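Local atomic coordinates of transthyretin-like protein (Klebsiella pneumoniae subsp. pneumoniae, PDB entry 3QVA), a protein that probably catalyses the hydrolysis of 5-hydroxyisourate to 2-oxo-4-hydroxy-4-carboxy-5-ureidoimidazoline, a step of purine metabolism, as a homotetramer of the transthyretin family. Residues Leu65-Phe73 with His100-Gly108. Numbering follows the deposited sequence.
Sequences LTAETGAWF and HLPFLIAPG
The helix segment Thr69-Phe73 passes over the strand segment Phe103-Ala106 with axes 10.1 Å apart at closest approach and N-to-C directions 45° apart. In this part of the transthyretin-like beta-sandwich, strand 62-67 of one sheet and the helix that follows it pack on strand 99-106 of the other sheet through apolar side chains; no hydrogen bond joins the two segments. The Phe103 side chain points from strand 99-106 toward strand 62-67. Ala67 CB sits over the middle of one face, 3.8 Å from the ring centroid, a CH-pi contact close to the ring normal. At the ring's edge, Leu65 O lies in its plane, 4.0 Å from Phe103 CZ, while Leu65 CD1 packs against Phe103 CE2. Ala85 and Ile87 of strand 82-90 also touch this ring.

Farther along, Ile105 extends toward the helix. Its CG1 branch stands between the backbone N and the carbonyl carbon (chi1 73°); with the chain extended beyond it (chi2 173°), CD1 touches both aromatic side chains, 3.9 Å from Trp72 CZ3 and from Phe73 CZ. On the other branch, Ile105 CG2 meets Thr69 CG2 at 4.0 Å. Trp72 NE1 hydrogen-bonds to Glu26 O in the loop before strand 29-34, linking the helix to that loop.

At the end of strand 99-106, Phe73 lies between Trp72 CE3 on one face and Pro107 on the other. Pro107 CG makes a CH-pi contact 4.0 Å from the Phe73 ring centroid, displaced toward the rim, and Phe73 CZ approaches the backbone carbon C of Ala106 to 3.5 Å.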
ATOM      1  N   LEU A  65       6.315  -8.748 -14.810  1.00 17.71           N
ATOM      2  CA  LEU A  65       6.182  -9.822 -13.821  1.00 16.68           C
ATOM      3  C   LEU A  65       4.720  -9.985 -13.479  1.00 15.83           C
ATOM      4  O   LEU A  65       4.082  -9.023 -13.080  1.00 15.23           O
ATOM      5  CB  LEU A  65       6.922  -9.485 -12.527  1.00 16.86           C
ATOM      6  CG  LEU A  65       8.269 -10.057 -12.109  1.00 18.26           C
ATOM      7  CD1 LEU A  65       8.484  -9.692 -10.639  1.00 17.57           C
ATOM      8  CD2 LEU A  65       8.373 -11.569 -12.299  1.00 16.74           C
ATOM      9  N   THR A  66       4.189 -11.196 -13.615  1.00 14.63           N
ATOM     10  CA  THR A  66       2.772 -11.415 -13.372  1.00 14.13           C
ATOM     11  C   THR A  66       2.541 -12.492 -12.325  1.00 13.57           C
ATOM     12  O   THR A  66       2.904 -13.653 -12.533  1.00 13.62           O
ATOM     13  CB  THR A  66       2.035 -11.798 -14.672  1.00 13.99           C
ATOM     14  OG1 THR A  66       2.269 -10.786 -15.663  1.00 14.60           O
ATOM     15  CG2 THR A  66       0.529 -11.937 -14.422  1.00 14.88           C
ATOM     16  N   ALA A  67       1.920 -12.102 -11.215  1.00 12.67           N
ATOM     17  CA  ALA A  67       1.591 -13.045 -10.148  1.00 12.11           C
ATOM     18  C   ALA A  67       0.144 -13.480 -10.292  1.00 11.83           C
ATOM     19  O   ALA A  67      -0.753 -12.650 -10.423  1.00 11.44           O
ATOM     20  CB  ALA A  67       1.836 -12.419  -8.773  1.00 11.98           C
ATOM     21  N   GLU A  68      -0.084 -14.790 -10.287  1.00 11.96           N
ATOM     22  CA  GLU A  68      -1.422 -15.313 -10.485  1.00 12.23           C
ATOM     23  C   GLU A  68      -2.168 -15.330  -9.154  1.00 12.11           C
ATOM     24  O   GLU A  68      -2.434 -16.380  -8.569  1.00 12.40           O
ATOM     25  CB  GLU A  68      -1.354 -16.698 -11.137  1.00 12.60           C
ATOM     26  CG  GLU A  68      -0.779 -16.645 -12.555  1.00 14.60           C
ATOM     27  CD  GLU A  68      -1.706 -15.943 -13.531  1.00 17.64           C
ATOM     28  OE1 GLU A  68      -2.931 -16.122 -13.408  1.00 19.60           O
ATOM     29  OE2 GLU A  68      -1.211 -15.213 -14.422  1.00 19.58           O
ATOM     30  N   THR A  69      -2.503 -14.138  -8.681  1.00 11.90           N
ATOM     31  CA  THR A  69      -3.056 -13.966  -7.345  1.00 12.15           C
ATOM     32  C   THR A  69      -4.508 -14.434  -7.237  1.00 12.34           C
ATOM     33  O   THR A  69      -4.899 -15.047  -6.230  1.00 12.36           O
ATOM     34  CB  THR A  69      -2.940 -12.503  -6.890  1.00 11.95           C
ATOM     35  OG1 THR A  69      -3.568 -11.656  -7.859  1.00 12.60           O
ATOM     36  CG2 THR A  69      -1.468 -12.108  -6.763  1.00 12.71           C
ATOM     37  N   GLY A  70      -5.298 -14.167  -8.276  1.00 12.55           N
ATOM     38  CA  GLY A  70      -6.714 -14.538  -8.281  1.00 13.71           C
ATOM     39  C   GLY A  70      -6.891 -16.041  -8.181  1.00 14.41           C
ATOM     40  O   GLY A  70      -7.726 -16.527  -7.404  1.00 14.89           O
ATOM     41  N   ALA A  71      -6.082 -16.775  -8.945  1.00 14.94           N
ATOM     42  CA  ALA A  71      -6.096 -18.243  -8.935  1.00 15.37           C
ATOM     43  C   ALA A  71      -5.685 -18.793  -7.574  1.00 15.75           C
ATOM     44  O   ALA A  71      -6.264 -19.777  -7.095  1.00 15.94           O
ATOM     45  CB  ALA A  71      -5.193 -18.794 -10.032  1.00 15.77           C
ATOM     46  N   TRP A  72      -4.688 -18.157  -6.959  1.00 15.27           N
ATOM     47  CA  TRP A  72      -4.214 -18.535  -5.632  1.00 15.52           C
ATOM     48  C   TRP A  72      -5.304 -18.342  -4.569  1.00 15.63           C
ATOM     49  O   TRP A  72      -5.543 -19.240  -3.753  1.00 15.51           O
ATOM     50  CB  TRP A  72      -2.949 -17.746  -5.280  1.00 15.41           C
ATOM     51  CG  TRP A  72      -2.298 -18.147  -4.001  1.00 15.02           C
ATOM     52  CD1 TRP A  72      -1.501 -19.235  -3.793  1.00 15.27           C
ATOM     53  CD2 TRP A  72      -2.353 -17.444  -2.752  1.00 15.33           C
ATOM     54  NE1 TRP A  72      -1.065 -19.260  -2.490  1.00 15.51           N
ATOM     55  CE2 TRP A  72      -1.579 -18.177  -1.827  1.00 15.12           C
ATOM     56  CE3 TRP A  72      -2.994 -16.273  -2.322  1.00 15.32           C
ATOM     57  CZ2 TRP A  72      -1.414 -17.774  -0.498  1.00 14.70           C
ATOM     58  CZ3 TRP A  72      -2.825 -15.868  -0.994  1.00 15.34           C
ATOM     59  CH2 TRP A  72      -2.043 -16.622  -0.100  1.00 15.88           C
ATOM     60  N   PHE A  73      -5.980 -17.193  -4.595  1.00 15.60           N
ATOM     61  CA  PHE A  73      -7.066 -16.949  -3.651  1.00 16.08           C
ATOM     62  C   PHE A  73      -8.212 -17.934  -3.863  1.00 16.83           C
ATOM     63  O   PHE A  73      -8.772 -18.449  -2.891  1.00 17.28           O
ATOM     64  CB  PHE A  73      -7.584 -15.509  -3.732  1.00 15.49           C
ATOM     65  CG  PHE A  73      -6.696 -14.499  -3.052  1.00 15.29           C
ATOM     66  CD1 PHE A  73      -6.227 -13.389  -3.752  1.00 14.54           C
ATOM     67  CD2 PHE A  73      -6.349 -14.640  -1.710  1.00 13.85           C
ATOM     68  CE1 PHE A  73      -5.415 -12.433  -3.127  1.00 14.14           C
ATOM     69  CE2 PHE A  73      -5.539 -13.699  -1.074  1.00 14.44           C
ATOM     70  CZ  PHE A  73      -5.068 -12.583  -1.794  1.00 14.63           C
ATOM     71  N   HIS A 100      14.444  -6.115  -6.658  1.00 21.13           N
ATOM     72  CA  HIS A 100      13.569  -6.880  -5.789  1.00 19.40           C
ATOM     73  C   HIS A 100      12.215  -6.196  -5.835  1.00 18.34           C
ATOM     74  O   HIS A 100      12.086  -5.050  -5.408  1.00 17.99           O
ATOM     75  CB  HIS A 100      14.118  -6.923  -4.361  1.00 19.31           C
ATOM     76  CG  HIS A 100      13.297  -7.750  -3.423  1.00 19.10           C
ATOM     77  ND1 HIS A 100      13.050  -9.091  -3.634  1.00 18.77           N
ATOM     78  CD2 HIS A 100      12.674  -7.429  -2.264  1.00 19.00           C
ATOM     79  CE1 HIS A 100      12.301  -9.557  -2.650  1.00 19.40           C
ATOM     80  NE2 HIS A 100      12.058  -8.570  -1.806  1.00 19.76           N
ATOM     81  N   LEU A 101      11.220  -6.889  -6.376  1.00 17.63           N
ATOM     82  CA  LEU A 101       9.904  -6.296  -6.603  1.00 17.13           C
ATOM     83  C   LEU A 101       8.810  -7.130  -5.934  1.00 16.43           C
ATOM     84  O   LEU A 101       8.244  -8.029  -6.566  1.00 16.52           O
ATOM     85  CB  LEU A 101       9.641  -6.145  -8.109  1.00 17.36           C
ATOM     86  CG  LEU A 101      10.630  -5.321  -8.947  1.00 18.03           C
ATOM     87  CD1 LEU A 101      10.289  -5.413 -10.423  1.00 18.03           C
ATOM     88  CD2 LEU A 101      10.668  -3.864  -8.513  1.00 19.22           C
ATOM     89  N   PRO A 102       8.517  -6.841  -4.648  1.00 15.60           N
ATOM     90  CA  PRO A 102       7.521  -7.612  -3.915  1.00 14.92           C
ATOM     91  C   PRO A 102       6.086  -7.327  -4.337  1.00 14.09           C
ATOM     92  O   PRO A 102       5.812  -6.296  -4.964  1.00 14.17           O
ATOM     93  CB  PRO A 102       7.731  -7.176  -2.453  1.00 15.14           C
ATOM     94  CG  PRO A 102       9.097  -6.530  -2.434  1.00 15.94           C
ATOM     95  CD  PRO A 102       9.217  -5.889  -3.769  1.00 15.56           C
ATOM     96  N   PHE A 103       5.200  -8.261  -3.997  1.00 13.14           N
ATOM     97  CA  PHE A 103       3.754  -8.107  -4.126  1.00 12.84           C
ATOM     98  C   PHE A 103       3.163  -8.196  -2.723  1.00 12.56           C
ATOM     99  O   PHE A 103       3.321  -9.218  -2.053  1.00 13.38           O
ATOM    100  CB  PHE A 103       3.153  -9.268  -4.931  1.00 12.53           C
ATOM    101  CG  PHE A 103       3.523  -9.290  -6.394  1.00 12.40           C
ATOM    102  CD1 PHE A 103       2.643  -8.789  -7.352  1.00 12.33           C
ATOM    103  CD2 PHE A 103       4.722  -9.861  -6.819  1.00 12.29           C
ATOM    104  CE1 PHE A 103       2.958  -8.824  -8.712  1.00 13.15           C
ATOM    105  CE2 PHE A 103       5.054  -9.900  -8.180  1.00 12.33           C
ATOM    106  CZ  PHE A 103       4.166  -9.381  -9.130  1.00 12.82           C
ATOM    107  N   LEU A 104       2.477  -7.150  -2.283  1.00 12.00           N
ATOM    108  CA  LEU A 104       1.730  -7.212  -1.028  1.00 11.71           C
ATOM    109  C   LEU A 104       0.277  -7.387  -1.415  1.00 11.33           C
ATOM    110  O   LEU A 104      -0.322  -6.475  -1.975  1.00 11.75           O
ATOM    111  CB  LEU A 104       1.921  -5.933  -0.206  1.00 12.02           C
ATOM    112  CG  LEU A 104       3.349  -5.463   0.066  1.00 13.40           C
ATOM    113  CD1 LEU A 104       3.333  -4.265   1.009  1.00 15.84           C
ATOM    114  CD2 LEU A 104       4.203  -6.583   0.633  1.00 14.38           C
ATOM    115  N   ILE A 105      -0.293  -8.557  -1.126  1.00 10.76           N
ATOM    116  CA  ILE A 105      -1.592  -8.909  -1.700  1.00 11.01           C
ATOM    117  C   ILE A 105      -2.686  -9.153  -0.665  1.00 11.16           C
ATOM    118  O   ILE A 105      -2.408  -9.498   0.489  1.00 11.60           O
ATOM    119  CB  ILE A 105      -1.485 -10.124  -2.676  1.00 10.68           C
ATOM    120  CG1 ILE A 105      -1.262 -11.443  -1.912  1.00 11.37           C
ATOM    121  CG2 ILE A 105      -0.364  -9.882  -3.688  1.00 11.38           C
ATOM    122  CD1 ILE A 105      -1.322 -12.698  -2.799  1.00 12.08           C
ATOM    123  N   ALA A 106      -3.924  -8.961  -1.108  1.00 10.98           N
ATOM    124  CA  ALA A 106      -5.124  -9.220  -0.317  1.00 11.05           C
ATOM    125  C   ALA A 106      -6.286  -9.370  -1.287  1.00 11.25           C
ATOM    126  O   ALA A 106      -6.208  -8.888  -2.427  1.00 11.04           O
ATOM    127  CB  ALA A 106      -5.382  -8.060   0.664  1.00 11.48           C
ATOM    128  N   PRO A 107      -7.380 -10.038  -0.861  1.00 11.09           N
ATOM    129  CA  PRO A 107      -8.498 -10.135  -1.797  1.00 11.37           C
ATOM    130  C   PRO A 107      -9.012  -8.775  -2.281  1.00 11.39           C
ATOM    131  O   PRO A 107      -9.482  -8.667  -3.415  1.00 11.89           O
ATOM    132  CB  PRO A 107      -9.558 -10.893  -0.990  1.00 11.02           C
ATOM    133  CG  PRO A 107      -8.734 -11.797  -0.126  1.00 11.59           C
ATOM    134  CD  PRO A 107      -7.567 -10.928   0.302  1.00 10.81           C
ATOM    135  N   GLY A 108      -8.897  -7.741  -1.449  1.00 11.41           N
ATOM    136  CA  GLY A 108      -9.447  -6.437  -1.798  1.00 11.56           C
ATOM    137  C   GLY A 108      -8.454  -5.383  -2.251  1.00 11.70           C
ATOM    138  O   GLY A 108      -8.802  -4.212  -2.342  1.00 11.91           O
TER